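Local coordinates for protein Hcp1 family type VI secretion system effector (Salmonella typhimurium, PDB 5XHH) that probably assembles into the hexameric rings that stack as the inner tube of the type VI secretion system, and may carry effectors with it, at residues Ala2-Gly14 / Asp18-Trp30. Sequence-based numbering, arbitrary orientation.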
loop_
_atom_site.group_PDB
_atom_site.type_symbol
_atom_site.label_atom_id
_atom_site.label_comp_id
_atom_site.label_asym_id
_atom_site.label_seq_id
_atom_site.Cartn_x
_atom_site.Cartn_y
_atom_site.Cartn_z
ATOM N N ALA A 2 16.453 -5.496 8.009
ATOM C CA ALA A 2 17.030 -4.187 8.259
ATOM C C ALA A 2 16.054 -3.031 8.035
ATOM O O ALA A 2 16.394 -1.903 8.388
ATOM C CB ALA A 2 18.282 -4.013 7.398
ATOM N N TYR A 3 14.850 -3.261 7.494
ATOM C CA TYR A 3 13.890 -2.174 7.295
ATOM C C TYR A 3 12.515 -2.546 7.842
ATOM O O TYR A 3 12.029 -3.655 7.621
ATOM C CB TYR A 3 13.758 -1.783 5.799
ATOM C CG TYR A 3 14.968 -1.068 5.216
ATOM C CD1 TYR A 3 16.013 -1.788 4.673
ATOM C CD2 TYR A 3 15.067 0.322 5.224
ATOM C CE1 TYR A 3 17.122 -1.164 4.150
ATOM C CE2 TYR A 3 16.185 0.964 4.687
ATOM C CZ TYR A 3 17.211 0.205 4.148
ATOM O OH TYR A 3 18.344 0.784 3.605
ATOM N N ASP A 4 11.892 -1.608 8.553
ATOM C CA ASP A 4 10.511 -1.731 9.002
ATOM C C ASP A 4 9.599 -1.012 8.019
ATOM O O ASP A 4 9.900 0.102 7.575
ATOM C CB ASP A 4 10.304 -1.134 10.403
ATOM C CG ASP A 4 11.171 -1.789 11.467
ATOM O OD1 ASP A 4 11.304 -3.028 11.465
ATOM O OD2 ASP A 4 11.723 -1.055 12.311
ATOM N N ILE A 5 8.486 -1.660 7.687
ATOM C CA ILE A 5 7.490 -1.154 6.751
ATOM C C ILE A 5 6.128 -1.324 7.405
ATOM O O ILE A 5 5.783 -2.429 7.839
ATOM C CB ILE A 5 7.531 -1.908 5.402
ATOM C CG1 ILE A 5 8.972 -1.992 4.856
ATOM C CG2 ILE A 5 6.624 -1.228 4.389
ATOM C CD1 ILE A 5 9.160 -2.995 3.707
ATOM N N PHE A 6 5.353 -0.247 7.469
ATOM C CA PHE A 6 4.040 -0.266 8.093
ATOM C C PHE A 6 2.999 0.224 7.101
ATOM O O PHE A 6 3.256 1.150 6.322
ATOM C CB PHE A 6 4.013 0.609 9.358
ATOM C CG PHE A 6 5.016 0.193 10.385
ATOM C CD1 PHE A 6 4.776 -0.892 11.192
ATOM C CD2 PHE A 6 6.216 0.881 10.529
ATOM C CE1 PHE A 6 5.703 -1.284 12.141
ATOM C CE2 PHE A 6 7.149 0.495 11.471
ATOM C CZ PHE A 6 6.887 -0.585 12.284
ATOM N N LEU A 7 1.829 -0.411 7.120
ATOM C CA LEU A 7 0.713 -0.012 6.279
ATOM C C LEU A 7 -0.508 0.187 7.160
ATOM O O LEU A 7 -0.999 -0.762 7.774
ATOM C CB LEU A 7 0.430 -1.035 5.181
ATOM C CG LEU A 7 -0.703 -0.626 4.239
ATOM C CD1 LEU A 7 -0.415 0.736 3.622
ATOM C CD2 LEU A 7 -0.922 -1.673 3.146
ATOM N N LYS A 8 -0.980 1.423 7.224
ATOM C CA LYS A 8 -2.154 1.798 7.988
ATOM C C LYS A 8 -3.321 1.907 7.015
ATOM O O LYS A 8 -3.331 2.786 6.152
ATOM C CB LYS A 8 -1.911 3.119 8.711
ATOM C CG LYS A 8 -3.114 3.608 9.519
ATOM C CD LYS A 8 -3.027 5.098 9.809
ATOM C CE LYS A 8 -4.099 5.511 10.814
ATOM N NZ LYS A 8 -4.320 6.969 10.800
ATOM N N ILE A 9 -4.308 1.028 7.154
ATOM C CA ILE A 9 -5.481 1.026 6.295
ATOM C C ILE A 9 -6.703 1.400 7.123
ATOM O O ILE A 9 -6.996 0.748 8.131
ATOM C CB ILE A 9 -5.685 -0.340 5.619
ATOM C CG1 ILE A 9 -4.440 -0.740 4.818
ATOM C CG2 ILE A 9 -6.908 -0.284 4.712
ATOM C CD1 ILE A 9 -4.564 -2.102 4.174
ATOM N N ASP A 10 -7.422 2.440 6.693
ATOM C CA ASP A 10 -8.654 2.827 7.377
ATOM C C ASP A 10 -9.600 1.634 7.463
ATOM O O ASP A 10 -9.866 0.965 6.461
ATOM C CB ASP A 10 -9.345 3.978 6.646
ATOM C CG ASP A 10 -8.675 5.318 6.867
ATOM O OD1 ASP A 10 -7.782 5.422 7.727
ATOM O OD2 ASP A 10 -9.080 6.284 6.191
ATOM N N GLY A 11 -10.089 1.355 8.666
ATOM C CA GLY A 11 -11.014 0.262 8.868
ATOM C C GLY A 11 -10.419 -1.130 8.797
ATOM O O GLY A 11 -11.144 -2.103 9.023
ATOM N N ILE A 12 -9.129 -1.266 8.499
ATOM C CA ILE A 12 -8.507 -2.585 8.400
ATOM C C ILE A 12 -7.251 -2.602 9.253
ATOM O O ILE A 12 -6.138 -2.408 8.752
ATOM C CB ILE A 12 -8.192 -2.960 6.937
ATOM C CG1 ILE A 12 -9.481 -3.012 6.126
ATOM C CG2 ILE A 12 -7.531 -4.333 6.845
ATOM C CD1 ILE A 12 -9.296 -3.448 4.711
ATOM N N ASP A 13 -7.425 -2.834 10.548
ATOM C CA ASP A 13 -6.297 -2.928 11.454
ATOM C C ASP A 13 -5.448 -4.149 11.156
ATOM O O ASP A 13 -5.947 -5.213 10.778
ATOM C CB ASP A 13 -6.764 -3.014 12.904
ATOM C CG ASP A 13 -7.357 -1.723 13.398
ATOM O OD1 ASP A 13 -7.265 -0.711 12.671
ATOM O OD2 ASP A 13 -7.897 -1.725 14.520
ATOM N N GLY A 14 -4.154 -3.987 11.353
ATOM C CA GLY A 14 -3.236 -5.077 11.439
ATOM C C GLY A 14 -2.903 -5.411 12.875
ATOM O O GLY A 14 -3.699 -5.192 13.795
ATOM N N ASP A 18 4.445 -2.208 17.367
ATOM C CA ASP A 18 5.298 -1.027 17.401
ATOM C C ASP A 18 4.584 0.147 18.058
ATOM O O ASP A 18 3.389 0.364 17.848
ATOM C CB ASP A 18 5.721 -0.637 15.987
ATOM C CG ASP A 18 6.780 0.443 15.978
ATOM O OD1 ASP A 18 7.960 0.077 16.095
ATOM O OD2 ASP A 18 6.447 1.643 15.840
ATOM N N ASP A 19 5.344 0.925 18.835
ATOM C CA ASP A 19 4.760 2.041 19.569
ATOM C C ASP A 19 4.158 3.074 18.631
ATOM O O ASP A 19 3.055 3.565 18.877
ATOM C CB ASP A 19 5.810 2.691 20.469
ATOM C CG ASP A 19 5.856 2.069 21.844
ATOM O OD1 ASP A 19 4.764 1.809 22.397
ATOM O OD2 ASP A 19 6.973 1.837 22.362
ATOM N N LYS A 20 4.864 3.417 17.554
ATOM C CA LYS A 20 4.367 4.448 16.652
ATOM C C LYS A 20 3.342 3.922 15.654
ATOM O O LYS A 20 2.634 4.722 15.041
ATOM C CB LYS A 20 5.525 5.097 15.879
ATOM C CG LYS A 20 6.632 5.689 16.738
ATOM C CD LYS A 20 6.103 6.707 17.735
ATOM C CE LYS A 20 5.622 7.978 17.052
ATOM N NZ LYS A 20 5.149 8.973 18.050
ATOM N N HIS A 21 3.252 2.612 15.466
ATOM C CA HIS A 21 2.421 2.034 14.418
ATOM C C HIS A 21 1.588 0.900 14.961
ATOM O O HIS A 21 1.369 -0.119 14.293
ATOM C CB HIS A 21 3.276 1.567 13.243
ATOM C CG HIS A 21 4.044 2.681 12.621
ATOM N ND1 HIS A 21 3.544 3.433 11.583
ATOM C CD2 HIS A 21 5.238 3.231 12.947
ATOM C CE1 HIS A 21 4.413 4.379 11.271
ATOM N NE2 HIS A 21 5.452 4.273 12.080
ATOM N N LYS A 22 1.097 1.059 16.182
ATOM C CA LYS A 22 0.360 -0.028 16.796
ATOM C C LYS A 22 -0.887 -0.337 15.984
ATOM O O LYS A 22 -1.579 0.569 15.506
ATOM C CB LYS A 22 0.001 0.317 18.242
ATOM C CG LYS A 22 -0.359 -0.915 19.059
ATOM C CD LYS A 22 0.287 -0.876 20.426
ATOM C CE LYS A 22 -0.173 0.356 21.185
ATOM N NZ LYS A 22 -1.621 0.260 21.513
ATOM N N ASN A 23 -1.148 -1.632 15.803
ATOM C CA ASN A 23 -2.298 -2.151 15.061
ATOM C C ASN A 23 -2.296 -1.743 13.586
ATOM O O ASN A 23 -3.342 -1.731 12.934
ATOM C CB ASN A 23 -3.600 -1.738 15.738
ATOM C CG ASN A 23 -3.639 -2.191 17.174
ATOM O OD1 ASN A 23 -3.612 -3.388 17.453
ATOM N ND2 ASN A 23 -3.639 -1.244 18.090
ATOM N N GLU A 24 -1.133 -1.426 13.043
ATOM C CA GLU A 24 -0.973 -1.330 11.601
ATOM C C GLU A 24 -0.447 -2.654 11.073
ATOM O O GLU A 24 -0.074 -3.546 11.838
ATOM C CB GLU A 24 -0.045 -0.172 11.243
ATOM C CG GLU A 24 -0.579 1.138 11.767
ATOM C CD GLU A 24 0.291 2.332 11.412
ATOM O OE1 GLU A 24 0.072 3.405 12.010
ATOM O OE2 GLU A 24 1.186 2.205 10.556
ATOM N N ILE A 25 -0.444 -2.792 9.751
ATOM C CA ILE A 25 0.031 -4.013 9.108
ATOM C C ILE A 25 1.536 -3.927 8.903
ATOM O O ILE A 25 2.039 -2.963 8.310
ATOM C CB ILE A 25 -0.664 -4.241 7.763
ATOM C CG1 ILE A 25 -2.157 -4.415 7.949
ATOM C CG2 ILE A 25 -0.066 -5.468 7.077
ATOM C CD1 ILE A 25 -2.932 -4.203 6.652
ATOM N N GLU A 26 2.246 -4.959 9.347
ATOM C CA GLU A 26 3.676 -5.052 9.098
ATOM C C GLU A 26 3.886 -5.673 7.720
ATOM O O GLU A 26 3.415 -6.781 7.447
ATOM C CB GLU A 26 4.356 -5.866 10.198
ATOM C CG GLU A 26 4.316 -5.161 11.563
ATOM C CD GLU A 26 5.099 -5.885 12.644
ATOM O OE1 GLU A 26 5.621 -6.982 12.370
ATOM O OE2 GLU A 26 5.199 -5.352 13.767
ATOM N N VAL A 27 4.584 -4.953 6.853
ATOM C CA VAL A 27 4.673 -5.297 5.445
ATOM C C VAL A 27 6.019 -5.940 5.170
ATOM O O VAL A 27 7.059 -5.403 5.556
ATOM C CB VAL A 27 4.471 -4.054 4.565
ATOM C CG1 VAL A 27 4.920 -4.336 3.125
ATOM C CG2 VAL A 27 3.020 -3.602 4.630
ATOM N N LEU A 28 5.999 -7.073 4.474
ATOM C CA LEU A 28 7.232 -7.737 4.068
ATOM C C LEU A 28 7.860 -7.078 2.837
ATOM O O LEU A 28 9.078 -6.909 2.789
ATOM C CB LEU A 28 6.962 -9.221 3.811
ATOM C CG LEU A 28 6.414 -9.972 5.045
ATOM C CD1 LEU A 28 5.757 -11.262 4.644
ATOM C CD2 LEU A 28 7.535 -10.213 6.085
ATOM N N SER A 29 7.048 -6.679 1.857
ATOM C CA SER A 29 7.536 -6.030 0.645
ATOM C C SER A 29 6.351 -5.400 -0.075
ATOM O O SER A 29 5.195 -5.718 0.206
ATOM C CB SER A 29 8.260 -7.021 -0.272
ATOM O OG SER A 29 7.358 -7.939 -0.842
ATOM N N TRP A 30 6.652 -4.531 -1.039
ATOM C CA TRP A 30 5.618 -3.736 -1.699
ATOM C C TRP A 30 6.185 -3.194 -2.998
ATOM O O TRP A 30 7.395 -3.040 -3.137
ATOM C CB TRP A 30 5.135 -2.583 -0.807
ATOM C CG TRP A 30 6.240 -1.635 -0.466
ATOM C CD1 TRP A 30 7.029 -1.657 0.645
ATOM C CD2 TRP A 30 6.695 -0.532 -1.262
ATOM N NE1 TRP A 30 7.946 -0.644 0.594
ATOM C CE2 TRP A 30 7.772 0.059 -0.575
ATOM C CE3 TRP A 30 6.301 0.004 -2.497
ATOM C CZ2 TRP A 30 8.457 1.183 -1.072
ATOM C CZ3 TRP A 30 6.995 1.123 -3.001
ATOM C CH2 TRP A 30 8.050 1.696 -2.282
HETATM O O HOH W 1 8.013 -4.848 8.514
HETATM O O HOH W 2 -4.579 0.805 11.716
HETATM O O HOH W 3 -5.134 -5.031 16.296
#
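Phe6 and His21 form an offset stack: their planes lie 2° apart, their centroids 4.1 Å, and Phe6 CD2 sits over the centre of the imidazole. The overlap reaches back along the histidine, because His21 CB also rests over the face of the Phe6 ring, 3.7 Å from its centroid, as a CH-pi contact. With CG anti to its carbonyl carbon, His21 lays its ring against Phe6, and the turn about CB-CG (chi2 -90°) points ND1 to Glu24. That bond, His21 ND1 to Glu24 OE2 at 2.9 Å, lies nearly in the imidazole plane but meets the carboxylate from above its own plane. Since Glu95 takes His21 NE2, both ring nitrogens are engaged and the ring's rotation is fixed. The extended Glu24 side chain runs obliquely past Lys8, bringing its CD 3.6 Å from Lys8 CB. Asp18 approaches the distal end of Phe6, its CG 3.8 Å from Phe6 CZ, and is salt-bridged to Arg87.

The other sheet face, bearing Leu7 and Ile25, is apolar. Ile9 CD1 meets Ile25 CD1 at 3.6 Å, and Val27 CG2 lies against Leu7 CB. Ile5 CG2 touches both Val27 CB and Trp30 CD1, in roughly perpendicular directions. Reciprocal backbone bonds between Leu7 and Ile25, joined by Val27 N to Ile5 O (172° at the hydrogen), define antiparallel pairing of the short strand 25-26 with strand 3-9. Strand 25-26 is outermost in its sheet within this chain, which runs on into strand 29-36 of the second sheet, consistent with the Hcp barrel. Beyond the strands, Gly14 N reaches Asn23 O at 2.9 Å.

The chemistry divides by face: greasy packing on one, and on the other a stacked imidazole whose two carboxylate partners would probably favour its protonated form.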